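Local coordinates for Ribose/Galactose Isomerase (PDB 3ONO), which probably interconverts aldose and ketose forms of a sugar phosphate as a LacAB/RpiB-type isomerase, at residues S27-L32 and K135-K140; N18-G23 and L127-I132; V67-T72 and L103-N108; A7-N12 and S59-S64. One frame throughout, in Å; residues are numbered along the deposited sequence.

Interaction 1: residues S27-L32 and K135-K140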
loop_
_atom_site.group_PDB
_atom_site.type_symbol
_atom_site.label_atom_id
_atom_site.label_comp_id
_atom_site.label_asym_id
_atom_site.label_seq_id
_atom_site.Cartn_x
_atom_site.Cartn_y
_atom_site.Cartn_z
ATOM N N SER A 27 10.071 13.610 -18.523
ATOM C CA SER A 27 10.963 14.233 -17.552
ATOM C C SER A 27 11.975 13.229 -16.999
ATOM O O SER A 27 13.189 13.444 -17.072
ATOM C CB SER A 27 10.153 14.863 -16.414
ATOM O OG SER A 27 11.001 15.386 -15.412
ATOM N N VAL A 28 11.476 12.125 -16.449
ATOM C CA VAL A 28 12.347 11.154 -15.792
ATOM C C VAL A 28 13.173 10.340 -16.779
ATOM O O VAL A 28 14.402 10.353 -16.732
ATOM C CB VAL A 28 11.549 10.187 -14.892
ATOM C CG1 VAL A 28 12.480 9.132 -14.310
ATOM C CG2 VAL A 28 10.851 10.968 -13.797
ATOM N N ALA A 29 12.494 9.624 -17.674
ATOM C CA ALA A 29 13.185 8.716 -18.567
ATOM C C ALA A 29 13.979 9.486 -19.606
ATOM O O ALA A 29 15.077 9.082 -19.979
ATOM C CB ALA A 29 12.192 7.736 -19.242
ATOM N N GLY A 30 13.429 10.601 -20.070
ATOM C CA GLY A 30 14.156 11.444 -21.005
ATOM C C GLY A 30 15.435 11.972 -20.369
ATOM O O GLY A 30 16.505 11.963 -20.981
ATOM N N GLY A 31 15.328 12.415 -19.122
ATOM C CA GLY A 31 16.480 12.944 -18.414
ATOM C C GLY A 31 17.559 11.895 -18.233
ATOM O O GLY A 31 18.737 12.214 -18.132
ATOM N N LEU A 32 17.153 10.630 -18.197
ATOM C CA LEU A 32 18.096 9.532 -18.034
ATOM C C LEU A 32 18.642 9.022 -19.371
ATOM O O LEU A 32 19.358 8.018 -19.409
ATOM C CB LEU A 32 17.436 8.384 -17.270
ATOM C CG LEU A 32 17.173 8.627 -15.796
ATOM C CD1 LEU A 32 16.131 7.659 -15.265
ATOM C CD2 LEU A 32 18.481 8.501 -15.028
ATOM N N LYS A 135 12.756 4.497 -10.548
ATOM C CA LYS A 135 13.305 3.184 -10.229
ATOM C C LYS A 135 13.268 2.214 -11.428
ATOM O O LYS A 135 14.137 1.347 -11.562
ATOM C CB LYS A 135 12.599 2.582 -9.016
ATOM C CG LYS A 135 12.686 3.425 -7.740
ATOM C CD LYS A 135 14.089 3.925 -7.474
ATOM C CE LYS A 135 14.082 4.790 -6.187
ATOM N NZ LYS A 135 15.283 5.637 -6.057
ATOM N N ALA A 136 12.276 2.352 -12.306
ATOM C CA ALA A 136 12.191 1.465 -13.485
ATOM C C ALA A 136 13.329 1.665 -14.471
ATOM O O ALA A 136 13.763 0.716 -15.129
ATOM C CB ALA A 136 10.862 1.640 -14.220
ATOM N N PHE A 137 13.817 2.896 -14.574
ATOM C CA PHE A 137 14.654 3.258 -15.716
ATOM C C PHE A 137 16.058 3.730 -15.326
ATOM O O PHE A 137 16.818 4.220 -16.166
ATOM C CB PHE A 137 13.917 4.287 -16.578
ATOM C CG PHE A 137 12.586 3.786 -17.091
ATOM C CD1 PHE A 137 12.505 2.579 -17.751
ATOM C CD2 PHE A 137 11.419 4.499 -16.856
ATOM C CE1 PHE A 137 11.287 2.094 -18.218
ATOM C CE2 PHE A 137 10.201 4.031 -17.292
ATOM C CZ PHE A 137 10.130 2.817 -17.994
ATOM N N THR A 138 16.393 3.557 -14.051
ATOM C CA THR A 138 17.736 3.829 -13.554
ATOM C C THR A 138 18.429 2.494 -13.287
ATOM O O THR A 138 17.823 1.562 -12.766
ATOM C CB THR A 138 17.697 4.622 -12.224
ATOM O OG1 THR A 138 16.942 5.831 -12.390
ATOM C CG2 THR A 138 19.101 4.977 -11.757
ATOM N N GLY A 139 19.700 2.391 -13.650
ATOM C CA GLY A 139 20.483 1.236 -13.255
ATOM C C GLY A 139 20.373 0.039 -14.181
ATOM O O GLY A 139 19.836 0.130 -15.283
ATOM N N LYS A 140 20.885 -1.099 -13.721
ATOM C CA LYS A 140 20.896 -2.301 -14.539
ATOM C C LYS A 140 19.709 -3.206 -14.252
ATOM O O LYS A 140 19.018 -3.058 -13.235
ATOM C CB LYS A 140 22.202 -3.077 -14.363
ATOM C CG LYS A 140 23.427 -2.335 -14.857
ATOM C CD LYS A 140 24.663 -3.215 -14.818
ATOM C CE LYS A 140 25.923 -2.370 -14.711
ATOM N NZ LYS A 140 25.931 -1.562 -13.455
#
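Thr-138 OG1 hydrogen-bonds to the backbone O of Glu-134, one helical turn back, and the same hydroxyl rests against the methyl branch of Leu-32, whose CD1 is 3.5 Å from it; CD2 of Leu-32 stands farther from OG1, at 4.1 Å. The two side chains, both exposed to solvent, cross at about a right angle, and the leucine meets the hydroxyl with its branched end. CD1 of Leu-32 also reaches the backbone, 3.6 Å from Phe-137 O, a carbonyl that the side chain of His-34 holds through NE2, and it lies 4.2 Å from Phe-137 CB. Both segments contain the C-terminal end of a helix, 18-31 and 125-136. These helices lie on the same face of the parallel sheet in an alpha-beta-alpha sandwich, and the contact joins them where they run out into loops. The inner half is buried and apolar: Ala-29 CB meets Phe-137 CD2 at 4.1 Å, approaching the ring obliquely. With CG beside its backbone N (chi1 -59°), the phenylalanine runs its ring inward past Ala-29, toward Phe-69 and the sheet, and it is CD2 on the ring's flank that meets the alanine methyl. Ala-136 CB sits 3.7 Å above the plane of the Phe-137 ring, over its centre. Ile-6 of strand 5-8 touches both Ala-29 and Phe-137 from the sheet side.

Interaction 2: residues N18-G23 and L127-I132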
loop_
_atom_site.group_PDB
_atom_site.type_symbol
_atom_site.label_atom_id
_atom_site.label_comp_id
_atom_site.label_asym_id
_atom_site.label_seq_id
_atom_site.Cartn_x
_atom_site.Cartn_y
_atom_site.Cartn_z
ATOM N N ASN A 18 -3.220 11.050 -19.480
ATOM C CA ASN A 18 -2.041 10.824 -20.309
ATOM C C ASN A 18 -1.050 11.988 -20.297
ATOM O O ASN A 18 0.158 11.762 -20.231
ATOM C CB ASN A 18 -2.399 10.441 -21.748
ATOM C CG ASN A 18 -1.174 10.315 -22.624
ATOM O OD1 ASN A 18 -0.856 11.215 -23.418
ATOM N ND2 ASN A 18 -0.458 9.209 -22.470
ATOM N N ALA A 19 -1.541 13.225 -20.357
ATOM C CA ALA A 19 -0.630 14.374 -20.336
ATOM C C ALA A 19 0.263 14.363 -19.089
ATOM O O ALA A 19 1.477 14.580 -19.177
ATOM C CB ALA A 19 -1.401 15.702 -20.440
HETATM N N MSE A 20 -0.343 14.116 -17.931
HETATM C CA MSE A 20 0.414 14.005 -16.689
HETATM C C MSE A 20 1.438 12.874 -16.783
HETATM O O MSE A 20 2.611 13.060 -16.473
HETATM C CB MSE A 20 -0.525 13.792 -15.491
HETATM C CG MSE A 20 0.184 13.680 -14.151
HETATM SE SE MSE A 20 0.545 11.797 -13.735
HETATM C CE MSE A 20 -1.285 11.130 -13.865
ATOM N N VAL A 21 1.009 11.688 -17.210
ATOM C CA VAL A 21 1.933 10.565 -17.178
ATOM C C VAL A 21 3.069 10.755 -18.181
ATOM O O VAL A 21 4.236 10.523 -17.860
ATOM C CB VAL A 21 1.224 9.213 -17.450
ATOM C CG1 VAL A 21 2.246 8.096 -17.495
ATOM C CG2 VAL A 21 0.183 8.940 -16.381
ATOM N N ALA A 22 2.730 11.204 -19.381
ATOM C CA ALA A 22 3.738 11.480 -20.398
ATOM C C ALA A 22 4.712 12.541 -19.903
ATOM O O ALA A 22 5.926 12.448 -20.122
ATOM C CB ALA A 22 3.068 11.932 -21.689
ATOM N N GLY A 23 4.173 13.549 -19.226
ATOM C CA GLY A 23 5.004 14.576 -18.608
ATOM C C GLY A 23 6.056 13.988 -17.684
ATOM O O GLY A 23 7.247 14.289 -17.806
ATOM N N LEU A 127 3.302 11.956 -8.012
ATOM C CA LEU A 127 4.592 11.732 -7.359
ATOM C C LEU A 127 4.978 10.254 -7.442
ATOM O O LEU A 127 6.100 9.912 -7.806
ATOM C CB LEU A 127 4.527 12.151 -5.897
ATOM C CG LEU A 127 4.343 13.662 -5.770
ATOM C CD1 LEU A 127 4.377 14.044 -4.314
ATOM C CD2 LEU A 127 5.432 14.366 -6.556
ATOM N N ASN A 128 4.037 9.388 -7.092
ATOM C CA ASN A 128 4.271 7.951 -7.163
ATOM C C ASN A 128 4.608 7.519 -8.604
ATOM O O ASN A 128 5.505 6.700 -8.821
ATOM C CB ASN A 128 3.056 7.209 -6.611
ATOM C CG ASN A 128 3.284 5.721 -6.505
ATOM O OD1 ASN A 128 4.193 5.276 -5.804
ATOM N ND2 ASN A 128 2.442 4.937 -7.185
ATOM N N VAL A 129 3.908 8.077 -9.592
ATOM C CA VAL A 129 4.232 7.763 -10.995
ATOM C C VAL A 129 5.677 8.159 -11.288
ATOM O O VAL A 129 6.453 7.388 -11.858
ATOM C CB VAL A 129 3.310 8.524 -11.955
ATOM C CG1 VAL A 129 3.776 8.371 -13.414
ATOM C CG2 VAL A 129 1.864 8.072 -11.776
ATOM N N ARG A 130 6.047 9.381 -10.896
ATOM C CA ARG A 130 7.417 9.841 -11.091
ATOM C C ARG A 130 8.440 8.889 -10.471
ATOM O O ARG A 130 9.435 8.522 -11.104
ATOM C CB ARG A 130 7.594 11.245 -10.478
ATOM C CG ARG A 130 8.977 11.828 -10.687
ATOM C CD ARG A 130 9.100 13.213 -9.993
ATOM N NE ARG A 130 8.032 14.104 -10.441
ATOM C CZ ARG A 130 7.552 15.149 -9.760
ATOM N NH1 ARG A 130 8.027 15.468 -8.553
ATOM N NH2 ARG A 130 6.566 15.870 -10.289
ATOM N N TYR A 131 8.193 8.512 -9.218
ATOM C CA TYR A 131 9.129 7.698 -8.455
ATOM C C TYR A 131 9.227 6.287 -9.063
ATOM O O TYR A 131 10.294 5.660 -9.083
ATOM C CB TYR A 131 8.671 7.602 -7.008
ATOM C CG TYR A 131 8.613 8.919 -6.243
ATOM C CD1 TYR A 131 9.121 10.102 -6.783
ATOM C CD2 TYR A 131 8.044 8.974 -4.971
ATOM C CE1 TYR A 131 9.067 11.304 -6.048
ATOM C CE2 TYR A 131 7.991 10.145 -4.253
ATOM C CZ TYR A 131 8.485 11.304 -4.794
ATOM O OH TYR A 131 8.419 12.457 -4.032
ATOM N N ILE A 132 8.099 5.783 -9.538
ATOM C CA ILE A 132 8.100 4.503 -10.255
ATOM C C ILE A 132 9.023 4.577 -11.465
ATOM O O ILE A 132 9.817 3.667 -11.704
ATOM C CB ILE A 132 6.671 4.099 -10.691
ATOM C CG1 ILE A 132 5.883 3.545 -9.495
ATOM C CG2 ILE A 132 6.714 3.094 -11.902
ATOM C CD1 ILE A 132 4.355 3.451 -9.762
#
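Val-129 puts both of its methyl groups into the contact between helices 18-31 and 125-136, one for each of two neighbouring residues on the other helix. CG2 of Val-129 lies 4.4 Å from the selenium, SE, of selenomethionine Met-20, and CG1 of Val-129 is equally far, at 4.4 Å, from CG1 of Val-21. The valine points toward the facing helix, whereas Met-20 leaves its own helix at a slant and only its outer end comes near; CG is anti to the backbone N (chi1 -179°), and a turn about CB-CG (chi2 -93°) swings SE toward the valine. With the CA atoms of Val-21 and Val-129 7.2 Å apart, the side-chain contacts of these two segments are purely apolar. Both helices cover one face of the parallel sheet of the alpha-beta-alpha sandwich, and Val-21 also touches Leu-8 of strand 5-8. In the next shell Phe-121 and Glu-126 pack on Met-20, and Phe-117 and Phe-133 on Val-21. A salt bridge from Arg-130 NE to Glu-24 OE1 ties the same two helices together beside the valine. On the far side of helix 125-136, Leu-127 O sits 3.1 Å above the plane of the Tyr-131 ring, offset toward the rim. There Tyr-131 makes a cation-pi contact with Lys-135 of the second subunit and packs on Phe-102 of that subunit.

Interaction 3: residues V67-T72 and L103-N108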
loop_
_atom_site.group_PDB
_atom_site.type_symbol
_atom_site.label_atom_id
_atom_site.label_comp_id
_atom_site.label_asym_id
_atom_site.label_seq_id
_atom_site.Cartn_x
_atom_site.Cartn_y
_atom_site.Cartn_z
ATOM N N VAL A 67 10.418 -0.965 -30.095
ATOM C CA VAL A 67 10.775 -0.434 -28.793
ATOM C C VAL A 67 11.305 -1.552 -27.905
ATOM O O VAL A 67 11.144 -2.738 -28.209
ATOM C CB VAL A 67 9.600 0.283 -28.079
ATOM C CG1 VAL A 67 9.002 1.360 -28.976
ATOM C CG2 VAL A 67 8.550 -0.722 -27.632
ATOM N N ASP A 68 11.932 -1.147 -26.801
ATOM C CA ASP A 68 12.536 -2.072 -25.857
ATOM C C ASP A 68 11.667 -2.301 -24.630
ATOM O O ASP A 68 11.810 -3.324 -23.971
ATOM C CB ASP A 68 13.897 -1.549 -25.398
ATOM C CG ASP A 68 14.821 -1.253 -26.566
ATOM O OD1 ASP A 68 15.042 -2.185 -27.367
ATOM O OD2 ASP A 68 15.287 -0.095 -26.678
ATOM N N PHE A 69 10.768 -1.365 -24.335
ATOM C CA PHE A 69 10.021 -1.408 -23.076
ATOM C C PHE A 69 8.692 -0.691 -23.262
ATOM O O PHE A 69 8.605 0.298 -23.996
ATOM C CB PHE A 69 10.822 -0.706 -21.973
ATOM C CG PHE A 69 10.467 -1.162 -20.571
ATOM C CD1 PHE A 69 9.454 -0.540 -19.870
ATOM C CD2 PHE A 69 11.146 -2.215 -19.974
ATOM C CE1 PHE A 69 9.129 -0.940 -18.571
ATOM C CE2 PHE A 69 10.827 -2.636 -18.668
ATOM C CZ PHE A 69 9.810 -1.995 -17.973
ATOM N N VAL A 70 7.662 -1.191 -22.594
ATOM C CA VAL A 70 6.333 -0.599 -22.656
ATOM C C VAL A 70 5.860 -0.158 -21.272
ATOM O O VAL A 70 5.940 -0.916 -20.315
ATOM C CB VAL A 70 5.327 -1.612 -23.252
ATOM C CG1 VAL A 70 3.873 -1.174 -22.991
ATOM C CG2 VAL A 70 5.616 -1.802 -24.752
ATOM N N VAL A 71 5.369 1.073 -21.175
ATOM C CA VAL A 71 4.701 1.536 -19.965
ATOM C C VAL A 71 3.222 1.630 -20.313
ATOM O O VAL A 71 2.857 2.274 -21.285
ATOM C CB VAL A 71 5.207 2.898 -19.513
ATOM C CG1 VAL A 71 4.337 3.416 -18.339
ATOM C CG2 VAL A 71 6.673 2.807 -19.059
ATOM N N THR A 72 2.376 0.967 -19.541
ATOM C CA THR A 72 0.953 0.997 -19.844
ATOM C C THR A 72 0.184 0.977 -18.531
ATOM O O THR A 72 0.771 1.185 -17.466
ATOM C CB THR A 72 0.563 -0.184 -20.780
ATOM O OG1 THR A 72 -0.770 -0.001 -21.273
ATOM C CG2 THR A 72 0.686 -1.533 -20.064
ATOM N N LEU A 103 12.341 -4.423 -8.276
ATOM C CA LEU A 103 12.273 -5.884 -8.160
ATOM C C LEU A 103 11.867 -6.530 -9.483
ATOM O O LEU A 103 12.404 -7.571 -9.864
ATOM C CB LEU A 103 11.282 -6.306 -7.077
ATOM C CG LEU A 103 11.711 -5.926 -5.659
ATOM C CD1 LEU A 103 10.599 -6.228 -4.679
ATOM C CD2 LEU A 103 13.015 -6.679 -5.309
ATOM N N PHE A 104 10.905 -5.937 -10.179
ATOM C CA PHE A 104 10.513 -6.486 -11.472
ATOM C C PHE A 104 11.725 -6.564 -12.401
ATOM O O PHE A 104 11.982 -7.595 -13.022
ATOM C CB PHE A 104 9.426 -5.630 -12.115
ATOM C CG PHE A 104 9.021 -6.086 -13.506
ATOM C CD1 PHE A 104 8.262 -7.229 -13.687
ATOM C CD2 PHE A 104 9.394 -5.348 -14.620
ATOM C CE1 PHE A 104 7.868 -7.621 -14.960
ATOM C CE2 PHE A 104 9.004 -5.749 -15.905
ATOM C CZ PHE A 104 8.243 -6.888 -16.056
ATOM N N ASN A 105 12.474 -5.475 -12.492
ATOM C CA ASN A 105 13.636 -5.456 -13.386
ATOM C C ASN A 105 14.678 -6.488 -12.997
ATOM O O ASN A 105 15.290 -7.118 -13.865
ATOM C CB ASN A 105 14.306 -4.091 -13.367
ATOM C CG ASN A 105 13.583 -3.070 -14.215
ATOM O OD1 ASN A 105 12.804 -3.410 -15.094
ATOM N ND2 ASN A 105 13.880 -1.795 -13.968
ATOM N N GLN A 106 14.902 -6.658 -11.705
ATOM C CA GLN A 106 15.951 -7.573 -11.253
ATOM C C GLN A 106 15.541 -9.051 -11.284
ATOM O O GLN A 106 16.341 -9.903 -11.667
ATOM C CB GLN A 106 16.460 -7.205 -9.864
ATOM C CG GLN A 106 17.002 -5.785 -9.752
ATOM C CD GLN A 106 17.827 -5.371 -10.955
ATOM O OE1 GLN A 106 18.663 -6.148 -11.466
ATOM N NE2 GLN A 106 17.592 -4.142 -11.433
ATOM N N ILE A 107 14.303 -9.338 -10.879
ATOM C CA ILE A 107 13.840 -10.716 -10.719
ATOM C C ILE A 107 13.251 -11.251 -12.020
ATOM O O ILE A 107 13.593 -12.356 -12.476
ATOM C CB ILE A 107 12.770 -10.823 -9.607
ATOM C CG1 ILE A 107 13.352 -10.419 -8.228
ATOM C CG2 ILE A 107 12.141 -12.235 -9.582
ATOM C CD1 ILE A 107 12.247 -10.347 -7.171
ATOM N N ASN A 108 12.374 -10.465 -12.635
ATOM C CA ASN A 108 11.670 -10.935 -13.815
ATOM C C ASN A 108 12.321 -10.493 -15.124
ATOM O O ASN A 108 12.259 -11.214 -16.126
ATOM C CB ASN A 108 10.221 -10.452 -13.747
ATOM C CG ASN A 108 9.592 -10.751 -12.405
ATOM O OD1 ASN A 108 9.490 -9.872 -11.546
ATOM N ND2 ASN A 108 9.196 -12.006 -12.203
#
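Phe-69, at the start of strand 69-74, directs its ring toward helix 98-108, where it meets Phe-104 and Asn-105 with different atoms. CZ of Phe-69 comes within 4.4 Å of CE2 of Phe-104, lying at that ring's edge and near its plane, while CE2 of Phe-69 is 4.2 Å from OD1 of Asn-105. The Phe-69 ring receives both partners obliquely, and its plane stands 77° from the asparagine amide. Its CG is set anti to the backbone N (chi1 -156°), which carries the ring off the sheet toward the helix, whose nearest CA, that of Asn-105, is still 11.1 Å from the CA of Phe-69. The closer packing around this ring comes from elsewhere: Phe-137 meets Phe-69 edge-to-face, and Ile-113 of strand 112-116 touches both Phe-69 and Phe-104. The direct contact between strand and helix is loose by comparison. On the solvent side, Asp-68 is exposed, and its OD2 takes up the backbone N of Lys-5. Neighbouring copies also pack against this helix: Met-82 of the third subunit on Phe-104, and Trp-123 of the second on Ile-107. Asn-105 spends its ND2 on a hydrogen bond to the backbone O of Ala-136, at the end of helix 125-136. That bond probably fixes the amide's rotation, with OD1 left facing Phe-69; the buried polar group is thus held by a main-chain partner, and its contact with the ring is probably no more than van der Waals.

Interaction 4: residues A7-N12 and S59-S64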
loop_
_atom_site.group_PDB
_atom_site.type_symbol
_atom_site.label_atom_id
_atom_site.label_comp_id
_atom_site.label_asym_id
_atom_site.label_seq_id
_atom_site.Cartn_x
_atom_site.Cartn_y
_atom_site.Cartn_z
ATOM N N ALA A 7 7.858 2.891 -24.994
ATOM C CA ALA A 7 6.552 3.339 -25.473
ATOM C C ALA A 7 5.565 3.453 -24.322
ATOM O O ALA A 7 5.370 2.489 -23.588
ATOM C CB ALA A 7 5.993 2.361 -26.522
ATOM N N LEU A 8 4.942 4.620 -24.176
ATOM C CA LEU A 8 3.854 4.790 -23.216
ATOM C C LEU A 8 2.554 4.570 -23.978
ATOM O O LEU A 8 2.385 5.112 -25.075
ATOM C CB LEU A 8 3.868 6.203 -22.636
ATOM C CG LEU A 8 2.661 6.600 -21.795
ATOM C CD1 LEU A 8 2.584 5.709 -20.569
ATOM C CD2 LEU A 8 2.803 8.080 -21.392
HETATM N N MSE A 9 1.644 3.771 -23.432
HETATM C CA MSE A 9 0.375 3.545 -24.131
HETATM C C MSE A 9 -0.776 3.445 -23.143
HETATM O O MSE A 9 -0.781 2.580 -22.265
HETATM C CB MSE A 9 0.452 2.304 -25.031
HETATM C CG MSE A 9 0.827 1.047 -24.306
HETATM SE SE MSE A 9 0.953 -0.444 -25.562
HETATM C CE MSE A 9 2.530 0.099 -26.519
HETATM N N MSE A 10 -1.736 4.355 -23.278
HETATM C CA MSE A 10 -2.873 4.427 -22.363
HETATM C C MSE A 10 -4.201 4.333 -23.124
HETATM O O MSE A 10 -4.260 4.643 -24.322
HETATM C CB MSE A 10 -2.771 5.661 -21.466
HETATM C CG MSE A 10 -1.665 5.499 -20.456
HETATM SE SE MSE A 10 -1.188 7.159 -19.566
HETATM C CE MSE A 10 -2.878 7.429 -18.629
ATOM N N GLU A 11 -5.236 3.853 -22.438
ATOM C CA GLU A 11 -6.539 3.606 -23.053
ATOM C C GLU A 11 -7.607 4.603 -22.568
ATOM O O GLU A 11 -7.303 5.540 -21.832
ATOM C CB GLU A 11 -7.004 2.159 -22.825
ATOM C CG GLU A 11 -6.917 1.704 -21.362
ATOM C CD GLU A 11 -7.867 2.450 -20.442
ATOM O OE1 GLU A 11 -7.371 3.262 -19.651
ATOM O OE2 GLU A 11 -9.092 2.220 -20.502
ATOM N N ASN A 12 -8.849 4.406 -23.026
ATOM C CA ASN A 12 -9.855 5.462 -22.916
ATOM C C ASN A 12 -10.223 5.835 -21.483
ATOM O O ASN A 12 -10.443 7.016 -21.170
ATOM C CB ASN A 12 -11.102 5.122 -23.745
ATOM C CG ASN A 12 -11.927 4.013 -23.128
ATOM O OD1 ASN A 12 -12.782 4.271 -22.266
ATOM N ND2 ASN A 12 -11.671 2.766 -23.547
ATOM N N SER A 59 2.531 -5.999 -28.245
ATOM C CA SER A 59 3.114 -7.119 -29.003
ATOM C C SER A 59 3.771 -6.620 -30.283
ATOM O O SER A 59 4.914 -6.977 -30.586
ATOM C CB SER A 59 2.080 -8.199 -29.361
ATOM O OG SER A 59 2.712 -9.219 -30.142
ATOM N N ILE A 60 3.067 -5.782 -31.033
ATOM C CA ILE A 60 3.611 -5.373 -32.333
ATOM C C ILE A 60 4.901 -4.584 -32.131
ATOM O O ILE A 60 5.906 -4.833 -32.809
ATOM C CB ILE A 60 2.588 -4.587 -33.149
ATOM C CG1 ILE A 60 1.461 -5.541 -33.574
ATOM C CG2 ILE A 60 3.255 -3.953 -34.391
ATOM C CD1 ILE A 60 0.225 -4.849 -34.133
ATOM N N LEU A 61 4.894 -3.664 -31.168
ATOM C CA LEU A 61 6.076 -2.840 -30.959
ATOM C C LEU A 61 7.235 -3.621 -30.353
ATOM O O LEU A 61 8.381 -3.378 -30.703
ATOM C CB LEU A 61 5.738 -1.598 -30.138
ATOM C CG LEU A 61 4.772 -0.572 -30.738
ATOM C CD1 LEU A 61 4.446 0.546 -29.747
ATOM C CD2 LEU A 61 5.334 0.029 -32.034
ATOM N N LEU A 62 6.958 -4.538 -29.422
ATOM C CA LEU A 62 8.048 -5.283 -28.788
ATOM C C LEU A 62 8.562 -6.388 -29.699
ATOM O O LEU A 62 9.763 -6.565 -29.861
ATOM C CB LEU A 62 7.614 -5.862 -27.429
ATOM C CG LEU A 62 7.462 -4.806 -26.331
ATOM C CD1 LEU A 62 6.624 -5.345 -25.180
ATOM C CD2 LEU A 62 8.824 -4.310 -25.812
ATOM N N ASN A 63 7.657 -7.126 -30.322
ATOM C CA ASN A 63 8.096 -8.219 -31.179
ATOM C C ASN A 63 8.796 -7.746 -32.452
ATOM O O ASN A 63 9.595 -8.483 -33.025
ATOM C CB ASN A 63 6.918 -9.139 -31.519
ATOM C CG ASN A 63 6.601 -10.069 -30.372
ATOM O OD1 ASN A 63 7.501 -10.737 -29.875
ATOM N ND2 ASN A 63 5.345 -10.091 -29.917
ATOM N N SER A 64 8.517 -6.517 -32.882
ATOM C CA SER A 64 9.142 -5.999 -34.106
ATOM C C SER A 64 10.437 -5.306 -33.725
ATOM O O SER A 64 11.176 -4.807 -34.581
ATOM C CB SER A 64 8.225 -4.992 -34.785
ATOM O OG SER A 64 8.164 -3.794 -34.022
#
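Leu-61 and selenomethionine Met-9 lie antiparallel and side by side, one reaching from helix 51-63 toward the sheet and the other from the sheet toward the helix. They touch through a single pair of methyls, CE of Met-9 lying 3.8 Å from CD1 of Leu-61. The same CD1 of Leu-61 also rests 4.0 Å from CB of Ala-7, so one leucine branch spans two residues that point to the same face of the strand and its extension. Met-9 has CG lodged between its backbone N and carbonyl carbon (chi1 57°), and a bend at chi3 brings the terminal methyl round to the leucine. Side-chain bonds secure the end of the helix. Asn-63 ND2 gives a bond of 2.8 Å to Ser-59 OG, which lies in the amide plane, and also bonds to Pro-88 O. Ile-60 O accepts from both N and OG of Ser-64, the OG bond being 2.8 Å with the donor tilted 18° from the carbonyl plane. Helix 51-63 is the crossover between parallel strands 35-38 and 69-74, and it passes over strand 5-8, which lies between those two in the sheet. Ala-7 makes backbone hydrogen bonds with Phe-69 and Val-71 of strand 69-74, Met-9 packs on Val-70, and Phe-192 of helix 190-199 also packs on Leu-61.

Overall arrangement
From the N terminus, the segments starting at residues 7, 18 and 27 open interactions 4, 2 and 1 in turn. Interaction 4 closes first, at 59-64, and so crosses both others, which are still open. Interaction 3 then opens at 67-72 and closes at 103-108, in series with interaction 4 and wholly within the spans of interactions 1 and 2. Interaction 2 closes at 127-132 and interaction 1 at 135-140, so these two cross as well. Interactions 1 and 2 join helices 18-31 and 125-136 on one face of the sheet, interaction 3 sets helix 98-108 against strand 69-74 on that face, and interaction 4 holds helix 51-63 to the other.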